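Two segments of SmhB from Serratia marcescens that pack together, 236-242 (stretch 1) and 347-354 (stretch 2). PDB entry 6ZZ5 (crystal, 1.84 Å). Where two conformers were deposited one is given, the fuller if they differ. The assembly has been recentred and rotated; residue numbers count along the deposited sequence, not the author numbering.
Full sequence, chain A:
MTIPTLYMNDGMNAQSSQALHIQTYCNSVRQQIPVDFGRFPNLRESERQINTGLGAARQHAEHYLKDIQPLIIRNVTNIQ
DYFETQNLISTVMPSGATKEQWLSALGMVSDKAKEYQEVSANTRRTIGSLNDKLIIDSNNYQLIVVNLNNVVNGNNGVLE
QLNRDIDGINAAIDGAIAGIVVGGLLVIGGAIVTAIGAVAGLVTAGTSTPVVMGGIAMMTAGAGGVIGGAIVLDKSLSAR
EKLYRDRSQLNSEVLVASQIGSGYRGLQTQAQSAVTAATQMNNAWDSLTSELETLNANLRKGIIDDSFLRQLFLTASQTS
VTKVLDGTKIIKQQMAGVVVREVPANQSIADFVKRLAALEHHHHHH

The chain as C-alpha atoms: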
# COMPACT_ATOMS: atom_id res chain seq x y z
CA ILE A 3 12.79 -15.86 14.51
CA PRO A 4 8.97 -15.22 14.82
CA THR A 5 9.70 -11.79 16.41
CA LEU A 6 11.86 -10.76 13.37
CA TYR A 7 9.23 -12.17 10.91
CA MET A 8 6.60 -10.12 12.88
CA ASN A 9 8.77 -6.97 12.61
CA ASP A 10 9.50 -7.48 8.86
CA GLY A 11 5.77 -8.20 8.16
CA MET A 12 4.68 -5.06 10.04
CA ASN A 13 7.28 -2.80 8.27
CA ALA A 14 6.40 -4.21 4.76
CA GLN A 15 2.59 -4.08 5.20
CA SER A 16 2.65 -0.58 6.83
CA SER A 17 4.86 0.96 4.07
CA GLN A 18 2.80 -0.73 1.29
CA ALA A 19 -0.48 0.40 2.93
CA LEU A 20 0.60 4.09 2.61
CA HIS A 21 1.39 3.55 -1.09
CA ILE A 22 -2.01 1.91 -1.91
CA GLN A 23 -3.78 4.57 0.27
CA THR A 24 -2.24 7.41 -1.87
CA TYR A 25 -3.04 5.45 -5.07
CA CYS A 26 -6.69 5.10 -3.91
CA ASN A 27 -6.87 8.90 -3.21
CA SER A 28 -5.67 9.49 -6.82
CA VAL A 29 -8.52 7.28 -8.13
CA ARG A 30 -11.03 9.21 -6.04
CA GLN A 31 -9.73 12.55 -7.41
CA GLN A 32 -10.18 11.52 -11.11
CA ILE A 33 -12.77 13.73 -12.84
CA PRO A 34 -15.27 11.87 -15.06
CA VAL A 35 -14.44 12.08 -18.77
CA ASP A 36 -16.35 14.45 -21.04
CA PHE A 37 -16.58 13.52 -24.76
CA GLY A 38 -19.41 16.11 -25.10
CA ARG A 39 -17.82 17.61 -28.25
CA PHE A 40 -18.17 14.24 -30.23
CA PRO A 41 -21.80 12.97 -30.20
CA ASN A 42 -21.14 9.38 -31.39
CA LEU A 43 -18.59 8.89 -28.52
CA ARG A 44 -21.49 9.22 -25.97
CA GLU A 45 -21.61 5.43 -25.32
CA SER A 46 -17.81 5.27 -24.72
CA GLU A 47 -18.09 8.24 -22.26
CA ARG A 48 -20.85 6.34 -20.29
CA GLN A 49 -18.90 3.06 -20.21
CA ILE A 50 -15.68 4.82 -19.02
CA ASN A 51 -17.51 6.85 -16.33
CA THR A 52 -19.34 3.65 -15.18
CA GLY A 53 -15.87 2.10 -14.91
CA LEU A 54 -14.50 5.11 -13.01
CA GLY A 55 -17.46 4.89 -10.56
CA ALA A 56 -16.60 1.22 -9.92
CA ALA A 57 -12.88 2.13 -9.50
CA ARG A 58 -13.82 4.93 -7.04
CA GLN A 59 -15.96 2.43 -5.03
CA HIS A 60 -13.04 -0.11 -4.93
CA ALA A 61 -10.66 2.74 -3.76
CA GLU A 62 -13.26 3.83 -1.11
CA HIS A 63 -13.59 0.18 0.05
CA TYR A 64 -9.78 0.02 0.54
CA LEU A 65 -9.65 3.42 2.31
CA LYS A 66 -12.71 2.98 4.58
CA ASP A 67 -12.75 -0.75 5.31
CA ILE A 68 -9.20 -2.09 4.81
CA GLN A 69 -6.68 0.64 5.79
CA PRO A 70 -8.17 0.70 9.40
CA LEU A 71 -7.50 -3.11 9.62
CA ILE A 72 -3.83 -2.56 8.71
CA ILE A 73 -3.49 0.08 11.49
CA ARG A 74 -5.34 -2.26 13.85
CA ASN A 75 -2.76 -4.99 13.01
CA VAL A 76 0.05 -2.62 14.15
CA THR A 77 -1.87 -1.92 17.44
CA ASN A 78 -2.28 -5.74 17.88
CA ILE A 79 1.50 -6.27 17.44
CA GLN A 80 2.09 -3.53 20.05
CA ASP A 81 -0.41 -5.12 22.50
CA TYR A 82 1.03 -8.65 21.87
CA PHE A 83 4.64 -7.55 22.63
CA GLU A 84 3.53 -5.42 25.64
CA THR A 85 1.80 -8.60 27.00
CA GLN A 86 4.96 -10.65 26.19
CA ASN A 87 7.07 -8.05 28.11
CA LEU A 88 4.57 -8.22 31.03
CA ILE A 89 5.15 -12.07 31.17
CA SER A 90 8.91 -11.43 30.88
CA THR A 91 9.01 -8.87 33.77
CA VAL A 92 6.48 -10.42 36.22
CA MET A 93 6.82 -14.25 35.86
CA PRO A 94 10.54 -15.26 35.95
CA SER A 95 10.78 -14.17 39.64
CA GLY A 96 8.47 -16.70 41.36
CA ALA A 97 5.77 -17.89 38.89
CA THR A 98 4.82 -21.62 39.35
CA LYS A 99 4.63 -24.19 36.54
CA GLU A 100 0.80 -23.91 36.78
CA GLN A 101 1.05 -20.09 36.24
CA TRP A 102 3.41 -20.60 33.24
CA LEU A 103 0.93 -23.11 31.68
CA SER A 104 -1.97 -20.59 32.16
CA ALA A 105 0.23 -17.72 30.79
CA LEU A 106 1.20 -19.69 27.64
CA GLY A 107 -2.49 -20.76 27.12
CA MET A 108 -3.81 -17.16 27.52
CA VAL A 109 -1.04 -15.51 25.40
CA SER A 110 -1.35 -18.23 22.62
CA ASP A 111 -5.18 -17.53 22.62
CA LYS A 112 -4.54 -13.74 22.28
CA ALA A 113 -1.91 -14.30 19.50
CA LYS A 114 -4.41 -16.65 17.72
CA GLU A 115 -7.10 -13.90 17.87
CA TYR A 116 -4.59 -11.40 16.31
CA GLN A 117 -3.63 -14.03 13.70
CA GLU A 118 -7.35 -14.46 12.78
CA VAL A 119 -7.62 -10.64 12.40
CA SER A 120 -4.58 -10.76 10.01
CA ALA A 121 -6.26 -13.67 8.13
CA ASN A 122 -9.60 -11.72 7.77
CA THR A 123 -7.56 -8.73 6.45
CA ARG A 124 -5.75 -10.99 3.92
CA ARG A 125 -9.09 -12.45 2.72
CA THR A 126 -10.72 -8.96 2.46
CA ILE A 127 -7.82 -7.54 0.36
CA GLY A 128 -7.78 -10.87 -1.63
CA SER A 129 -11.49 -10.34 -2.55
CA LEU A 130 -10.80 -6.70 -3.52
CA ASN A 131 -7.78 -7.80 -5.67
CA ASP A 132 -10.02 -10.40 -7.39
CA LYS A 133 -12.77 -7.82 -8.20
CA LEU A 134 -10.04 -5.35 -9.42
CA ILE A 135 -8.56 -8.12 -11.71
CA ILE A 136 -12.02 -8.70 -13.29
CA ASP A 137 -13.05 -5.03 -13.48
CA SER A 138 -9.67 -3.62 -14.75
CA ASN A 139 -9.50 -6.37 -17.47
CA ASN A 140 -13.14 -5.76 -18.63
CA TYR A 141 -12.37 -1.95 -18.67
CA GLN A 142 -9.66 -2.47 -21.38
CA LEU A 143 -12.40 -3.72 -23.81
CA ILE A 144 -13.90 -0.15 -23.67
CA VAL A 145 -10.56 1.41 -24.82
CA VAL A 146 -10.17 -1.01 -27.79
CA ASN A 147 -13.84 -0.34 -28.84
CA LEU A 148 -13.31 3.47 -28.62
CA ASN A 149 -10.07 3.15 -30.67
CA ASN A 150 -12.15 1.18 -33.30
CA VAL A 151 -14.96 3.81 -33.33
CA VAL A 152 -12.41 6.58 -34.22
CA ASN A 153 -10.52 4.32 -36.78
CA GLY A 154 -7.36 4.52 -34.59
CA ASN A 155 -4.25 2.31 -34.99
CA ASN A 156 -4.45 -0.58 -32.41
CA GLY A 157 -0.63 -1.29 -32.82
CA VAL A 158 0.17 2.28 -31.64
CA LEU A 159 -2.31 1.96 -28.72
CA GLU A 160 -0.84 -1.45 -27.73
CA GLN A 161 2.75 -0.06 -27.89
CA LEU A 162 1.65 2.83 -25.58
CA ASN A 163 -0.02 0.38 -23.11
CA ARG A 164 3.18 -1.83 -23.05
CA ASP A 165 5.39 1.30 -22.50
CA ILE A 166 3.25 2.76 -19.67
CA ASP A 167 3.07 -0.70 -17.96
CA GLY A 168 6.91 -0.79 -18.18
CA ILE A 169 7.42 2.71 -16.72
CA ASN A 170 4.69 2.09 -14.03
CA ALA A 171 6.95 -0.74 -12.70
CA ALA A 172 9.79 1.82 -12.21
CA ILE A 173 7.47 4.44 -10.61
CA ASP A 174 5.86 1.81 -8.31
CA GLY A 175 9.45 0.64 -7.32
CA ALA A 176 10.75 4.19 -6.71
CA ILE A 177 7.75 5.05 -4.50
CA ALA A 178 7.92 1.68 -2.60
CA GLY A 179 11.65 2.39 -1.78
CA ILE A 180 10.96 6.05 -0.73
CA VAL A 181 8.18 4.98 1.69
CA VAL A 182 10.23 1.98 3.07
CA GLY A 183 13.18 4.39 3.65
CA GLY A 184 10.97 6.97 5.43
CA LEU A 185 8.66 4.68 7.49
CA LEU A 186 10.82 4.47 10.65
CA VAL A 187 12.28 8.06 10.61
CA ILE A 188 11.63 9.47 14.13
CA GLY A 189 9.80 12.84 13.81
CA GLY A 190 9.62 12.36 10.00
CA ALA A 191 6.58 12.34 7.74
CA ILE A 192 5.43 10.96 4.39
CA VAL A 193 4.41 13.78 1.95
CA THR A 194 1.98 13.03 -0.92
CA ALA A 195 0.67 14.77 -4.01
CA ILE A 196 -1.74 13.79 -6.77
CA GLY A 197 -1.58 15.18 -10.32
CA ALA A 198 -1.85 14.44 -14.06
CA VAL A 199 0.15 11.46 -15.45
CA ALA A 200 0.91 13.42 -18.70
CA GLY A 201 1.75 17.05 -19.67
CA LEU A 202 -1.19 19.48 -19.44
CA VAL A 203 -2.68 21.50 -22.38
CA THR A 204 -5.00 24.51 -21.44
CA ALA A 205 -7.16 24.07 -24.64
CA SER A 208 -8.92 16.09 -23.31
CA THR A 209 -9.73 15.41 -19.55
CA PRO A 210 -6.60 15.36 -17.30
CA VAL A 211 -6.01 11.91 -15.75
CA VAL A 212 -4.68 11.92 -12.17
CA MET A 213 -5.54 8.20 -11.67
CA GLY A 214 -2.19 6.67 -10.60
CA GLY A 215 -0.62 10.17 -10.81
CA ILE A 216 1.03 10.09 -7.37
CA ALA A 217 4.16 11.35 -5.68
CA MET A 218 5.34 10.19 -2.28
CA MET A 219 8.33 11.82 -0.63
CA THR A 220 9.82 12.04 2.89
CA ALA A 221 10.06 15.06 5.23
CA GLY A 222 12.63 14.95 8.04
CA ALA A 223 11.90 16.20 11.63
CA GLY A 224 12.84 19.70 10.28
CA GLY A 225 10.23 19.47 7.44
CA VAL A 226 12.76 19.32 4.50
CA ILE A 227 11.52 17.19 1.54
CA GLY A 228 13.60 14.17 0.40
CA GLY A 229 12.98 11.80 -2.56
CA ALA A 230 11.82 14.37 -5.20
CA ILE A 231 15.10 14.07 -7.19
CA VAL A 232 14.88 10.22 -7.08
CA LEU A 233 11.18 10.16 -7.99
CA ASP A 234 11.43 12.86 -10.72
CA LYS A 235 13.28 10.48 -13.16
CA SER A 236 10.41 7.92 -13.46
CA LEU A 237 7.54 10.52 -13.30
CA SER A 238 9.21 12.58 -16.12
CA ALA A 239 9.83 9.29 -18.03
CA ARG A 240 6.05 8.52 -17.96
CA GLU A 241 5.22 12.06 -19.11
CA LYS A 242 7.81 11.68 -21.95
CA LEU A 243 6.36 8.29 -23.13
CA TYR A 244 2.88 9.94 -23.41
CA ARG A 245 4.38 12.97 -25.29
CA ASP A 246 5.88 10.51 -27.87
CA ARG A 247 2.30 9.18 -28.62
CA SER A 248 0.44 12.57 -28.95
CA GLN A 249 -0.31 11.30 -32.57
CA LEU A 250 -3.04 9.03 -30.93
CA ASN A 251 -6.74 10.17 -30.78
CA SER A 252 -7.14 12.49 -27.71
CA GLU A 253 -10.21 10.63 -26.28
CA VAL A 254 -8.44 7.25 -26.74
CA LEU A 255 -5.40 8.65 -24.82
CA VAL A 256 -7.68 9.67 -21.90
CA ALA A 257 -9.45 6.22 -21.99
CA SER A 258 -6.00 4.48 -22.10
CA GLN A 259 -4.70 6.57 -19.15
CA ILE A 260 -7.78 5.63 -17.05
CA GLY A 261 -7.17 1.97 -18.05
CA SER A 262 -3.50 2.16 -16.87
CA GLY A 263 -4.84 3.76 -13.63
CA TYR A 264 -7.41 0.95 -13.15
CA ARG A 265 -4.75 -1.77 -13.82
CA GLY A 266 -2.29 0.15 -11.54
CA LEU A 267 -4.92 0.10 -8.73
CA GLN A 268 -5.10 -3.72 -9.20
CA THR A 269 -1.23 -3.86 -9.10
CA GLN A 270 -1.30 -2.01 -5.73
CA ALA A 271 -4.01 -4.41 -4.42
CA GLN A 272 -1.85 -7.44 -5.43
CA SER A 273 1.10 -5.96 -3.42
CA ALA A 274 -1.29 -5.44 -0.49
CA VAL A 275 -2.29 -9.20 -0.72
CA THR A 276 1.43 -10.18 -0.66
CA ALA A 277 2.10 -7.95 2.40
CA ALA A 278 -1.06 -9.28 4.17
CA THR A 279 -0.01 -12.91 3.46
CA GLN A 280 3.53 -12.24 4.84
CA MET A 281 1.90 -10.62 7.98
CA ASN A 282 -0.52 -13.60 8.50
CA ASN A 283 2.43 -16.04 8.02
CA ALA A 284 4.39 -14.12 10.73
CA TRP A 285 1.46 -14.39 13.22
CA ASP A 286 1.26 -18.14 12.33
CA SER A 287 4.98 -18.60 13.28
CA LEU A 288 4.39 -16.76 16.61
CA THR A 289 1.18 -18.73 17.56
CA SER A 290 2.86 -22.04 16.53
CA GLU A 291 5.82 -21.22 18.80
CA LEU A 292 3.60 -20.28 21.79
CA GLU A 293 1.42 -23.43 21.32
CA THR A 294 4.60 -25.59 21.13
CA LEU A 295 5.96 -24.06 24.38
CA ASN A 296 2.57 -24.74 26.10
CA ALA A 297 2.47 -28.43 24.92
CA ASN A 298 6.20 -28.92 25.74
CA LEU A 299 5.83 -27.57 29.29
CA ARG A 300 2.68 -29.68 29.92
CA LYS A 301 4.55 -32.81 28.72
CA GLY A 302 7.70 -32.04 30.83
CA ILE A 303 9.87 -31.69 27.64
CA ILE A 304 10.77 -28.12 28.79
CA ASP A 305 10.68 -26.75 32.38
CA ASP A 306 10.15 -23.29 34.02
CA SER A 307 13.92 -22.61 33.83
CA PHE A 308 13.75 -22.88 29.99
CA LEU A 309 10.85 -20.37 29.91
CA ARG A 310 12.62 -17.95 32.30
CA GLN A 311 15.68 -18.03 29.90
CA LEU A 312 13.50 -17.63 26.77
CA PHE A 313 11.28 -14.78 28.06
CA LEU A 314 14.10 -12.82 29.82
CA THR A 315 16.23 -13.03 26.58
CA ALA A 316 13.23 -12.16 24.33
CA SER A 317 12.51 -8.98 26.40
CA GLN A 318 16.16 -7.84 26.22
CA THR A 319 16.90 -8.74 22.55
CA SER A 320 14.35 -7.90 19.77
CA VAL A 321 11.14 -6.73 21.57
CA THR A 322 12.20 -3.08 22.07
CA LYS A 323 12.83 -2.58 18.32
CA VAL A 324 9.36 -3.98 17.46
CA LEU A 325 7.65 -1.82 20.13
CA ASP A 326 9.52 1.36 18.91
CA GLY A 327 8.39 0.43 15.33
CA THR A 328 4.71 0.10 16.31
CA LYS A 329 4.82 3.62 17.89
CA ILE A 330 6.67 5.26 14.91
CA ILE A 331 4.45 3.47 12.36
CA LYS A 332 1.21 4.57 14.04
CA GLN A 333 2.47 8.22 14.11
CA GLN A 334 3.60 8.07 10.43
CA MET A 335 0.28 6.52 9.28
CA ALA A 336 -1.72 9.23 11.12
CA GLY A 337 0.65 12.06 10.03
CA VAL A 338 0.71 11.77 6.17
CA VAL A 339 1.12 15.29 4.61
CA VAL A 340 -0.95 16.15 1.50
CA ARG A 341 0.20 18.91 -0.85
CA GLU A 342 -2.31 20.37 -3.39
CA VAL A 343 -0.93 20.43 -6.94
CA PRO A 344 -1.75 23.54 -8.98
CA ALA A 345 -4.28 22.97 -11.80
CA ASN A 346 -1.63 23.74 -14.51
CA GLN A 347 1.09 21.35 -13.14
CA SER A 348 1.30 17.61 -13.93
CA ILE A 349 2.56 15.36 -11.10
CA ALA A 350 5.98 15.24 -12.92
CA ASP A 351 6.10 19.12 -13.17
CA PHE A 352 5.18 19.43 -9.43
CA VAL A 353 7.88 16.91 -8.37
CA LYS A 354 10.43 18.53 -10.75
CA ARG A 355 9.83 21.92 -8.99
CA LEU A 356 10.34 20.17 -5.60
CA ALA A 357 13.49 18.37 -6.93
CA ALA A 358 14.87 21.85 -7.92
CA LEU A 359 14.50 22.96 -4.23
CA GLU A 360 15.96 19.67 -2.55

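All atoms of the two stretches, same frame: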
# COMPACT_ATOMS: atom_id res chain seq x y z
N SER A 236 11.49 8.82 -12.97
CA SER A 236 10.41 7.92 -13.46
C SER A 236 9.15 8.72 -13.78
O SER A 236 8.53 8.41 -14.78
CB SER A 236 10.19 6.76 -12.52
OG SER A 236 9.75 7.11 -11.20
N LEU A 237 8.76 9.71 -12.98
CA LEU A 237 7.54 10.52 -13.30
C LEU A 237 7.74 11.27 -14.62
O LEU A 237 6.84 11.32 -15.42
CB LEU A 237 7.26 11.52 -12.18
CG LEU A 237 6.99 10.96 -10.80
CD1 LEU A 237 6.64 12.11 -9.85
CD2 LEU A 237 5.88 9.92 -10.81
N SER A 238 8.89 11.88 -14.84
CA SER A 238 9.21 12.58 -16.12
C SER A 238 9.24 11.56 -17.27
O SER A 238 8.82 11.89 -18.38
CB SER A 238 10.49 13.32 -16.04
OG SER A 238 10.32 14.43 -15.19
N ALA A 239 9.78 10.36 -17.01
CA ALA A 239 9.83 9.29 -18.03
C ALA A 239 8.39 9.00 -18.49
O ALA A 239 8.16 8.91 -19.72
CB ALA A 239 10.56 8.07 -17.48
N ARG A 240 7.45 8.83 -17.56
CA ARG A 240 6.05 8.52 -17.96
C ARG A 240 5.50 9.66 -18.83
O ARG A 240 4.85 9.41 -19.87
CB ARG A 240 5.17 8.30 -16.72
CG ARG A 240 3.70 8.10 -17.08
CD ARG A 240 2.82 7.64 -15.92
NE ARG A 240 2.88 8.65 -14.87
CZ ARG A 240 2.50 8.50 -13.61
NH1 ARG A 240 2.00 7.37 -13.21
NH2 ARG A 240 2.65 9.49 -12.76
N GLU A 241 5.70 10.87 -18.37
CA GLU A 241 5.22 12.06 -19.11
C GLU A 241 5.84 12.09 -20.52
O GLU A 241 5.08 12.32 -21.52
CB GLU A 241 5.49 13.29 -18.26
CG GLU A 241 5.10 14.55 -18.94
CD GLU A 241 4.72 15.69 -18.00
OE1 GLU A 241 4.07 15.45 -16.94
OE2 GLU A 241 5.05 16.78 -18.35
N LYS A 242 7.10 11.71 -20.63
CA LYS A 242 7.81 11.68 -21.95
C LYS A 242 7.25 10.56 -22.85
O LYS A 242 7.11 10.77 -24.06
CB LYS A 242 9.33 11.61 -21.74
CG LYS A 242 10.17 11.76 -23.01
CD LYS A 242 9.92 13.09 -23.77
CE LYS A 242 10.91 13.36 -24.89
NZ LYS A 242 11.02 12.19 -25.80
N GLN A 347 -0.15 22.14 -13.30
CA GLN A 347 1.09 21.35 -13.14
C GLN A 347 0.69 19.87 -13.14
O GLN A 347 -0.14 19.45 -12.26
CB GLN A 347 1.83 21.71 -11.84
CG GLN A 347 2.47 23.09 -11.83
CD GLN A 347 3.10 23.42 -10.49
OE1 GLN A 347 3.34 22.57 -9.65
NE2 GLN A 347 3.31 24.69 -10.26
N SER A 348 1.36 19.09 -13.97
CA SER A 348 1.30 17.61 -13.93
C SER A 348 1.99 17.13 -12.65
O SER A 348 2.75 17.90 -12.04
CB SER A 348 1.96 17.03 -15.17
OG SER A 348 3.35 17.29 -15.14
N ILE A 349 1.80 15.87 -12.27
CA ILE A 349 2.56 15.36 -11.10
C ILE A 349 4.06 15.42 -11.39
O ILE A 349 4.80 15.79 -10.47
CB ILE A 349 2.07 13.98 -10.62
CG1 ILE A 349 2.63 13.71 -9.23
CG2 ILE A 349 2.41 12.88 -11.62
CD1 ILE A 349 2.15 14.73 -8.16
N ALA A 350 4.53 15.14 -12.61
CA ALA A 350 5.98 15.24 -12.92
C ALA A 350 6.49 16.69 -12.82
O ALA A 350 7.59 16.90 -12.28
CB ALA A 350 6.29 14.68 -14.29
N ASP A 351 5.72 17.68 -13.27
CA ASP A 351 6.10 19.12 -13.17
C ASP A 351 6.19 19.51 -11.69
O ASP A 351 7.15 20.15 -11.30
CB ASP A 351 5.08 19.97 -13.92
CG ASP A 351 5.46 21.43 -14.06
OD1 ASP A 351 6.66 21.74 -14.01
OD2 ASP A 351 4.55 22.22 -14.22
N PHE A 352 5.21 19.10 -10.87
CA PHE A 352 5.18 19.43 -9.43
C PHE A 352 6.42 18.85 -8.73
O PHE A 352 7.06 19.53 -7.94
CB PHE A 352 3.94 18.81 -8.78
CG PHE A 352 3.80 19.14 -7.33
CD1 PHE A 352 3.32 20.39 -6.94
CD2 PHE A 352 4.09 18.18 -6.36
CE1 PHE A 352 3.18 20.68 -5.58
CE2 PHE A 352 3.92 18.46 -5.02
CZ PHE A 352 3.49 19.73 -4.64
N VAL A 353 6.71 17.58 -8.99
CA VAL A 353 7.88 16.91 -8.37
C VAL A 353 9.16 17.53 -8.92
O VAL A 353 10.10 17.71 -8.11
CB VAL A 353 7.78 15.38 -8.54
CG1 VAL A 353 9.08 14.70 -8.14
CG2 VAL A 353 6.60 14.85 -7.75
N LYS A 354 9.21 17.89 -10.20
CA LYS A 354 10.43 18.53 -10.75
C LYS A 354 10.69 19.85 -10.02
O LYS A 354 11.82 20.08 -9.60
CB LYS A 354 10.32 18.70 -12.25
CG LYS A 354 11.61 19.12 -12.96
CD LYS A 354 11.48 18.78 -14.45
CE LYS A 354 11.95 19.87 -15.38
NZ LYS A 354 13.43 19.86 -15.48
O HOH W 1 3.11 13.81 -14.97

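Stretch 2 enters the contact as a loop and turns into a helix at Ile 349. Stretch 1 is helical throughout. The two helices run roughly antiparallel, with 146° between their N-to-C directions, and their axes come within 8.7 Å. Together the stretches bury 324 Å².

Gln 347 lies out of reach of stretch 1. Ser 348 makes the one direct hydrogen bond across the contact. Its OG donates to Glu 241 OE1 at 2.7 Å. The same OG accepts from Asp 351 N at 3.0 Å, with an N-H...O angle of 160°. Ser 348 is therefore the N-cap of its helix. One hydroxyl does both jobs: it satisfies a backbone NH in the first turn and ties that turn to stretch 1. Its chi1 is in the p well.

Glu 241 reaches this site with chi1 and chi2 both t. Its OE1 also accepts from water 1 at 2.7 Å. That water in turn accepts from Ala 350 N at 3.1 Å. The carboxylate oxygen is thus linked to the start of the helix twice, once directly through Ser 348 OG and once through water to a backbone NH. Glu 241 OE2 is hydrogen-bonded elsewhere in the structure.

Ile 349 points its CA-to-CB bond sideways. Its CG2 lies 3.6 Å from Arg 240 NH2, at the edge of the guanidinium and near its plane. This is a packing contact. Ile 349 CG1 is 4.4 Å from Leu 237 CD1, a looser apolar approach.

Ala 350 is where the backbones come closest in register. Its CA is 5.0 Å from Leu 237 CA. Its CB points toward stretch 1 and packs 3.9 Å from Leu 237 CB and 3.6 Å from Leu 237 O. Ala 350 CB is also 3.9 Å from Ser 238 N and 3.5 Å from Glu 241 OE1. A single small side chain thus meets three residues of the facing helix, and it contacts backbone as well as side-chain atoms.

Asp 351 and Phe 352 make no contact with stretch 1. The Phe 352 side chain starts sideways and its end leads away.

Val 353 lies one turn beyond Ile 349 and points toward stretch 1. Its CG2 packs 3.5 Å from Leu 237 CD1. Leu 237, with chi1 m and chi2 t, therefore touches Ile 349, Ala 350 and Val 353. These apolar contacts complement the polar link at Ser 348. Lys 354 is exposed, and its nearest side-chain approach to stretch 1 is CD to Ser 238 OG at 4.6 Å.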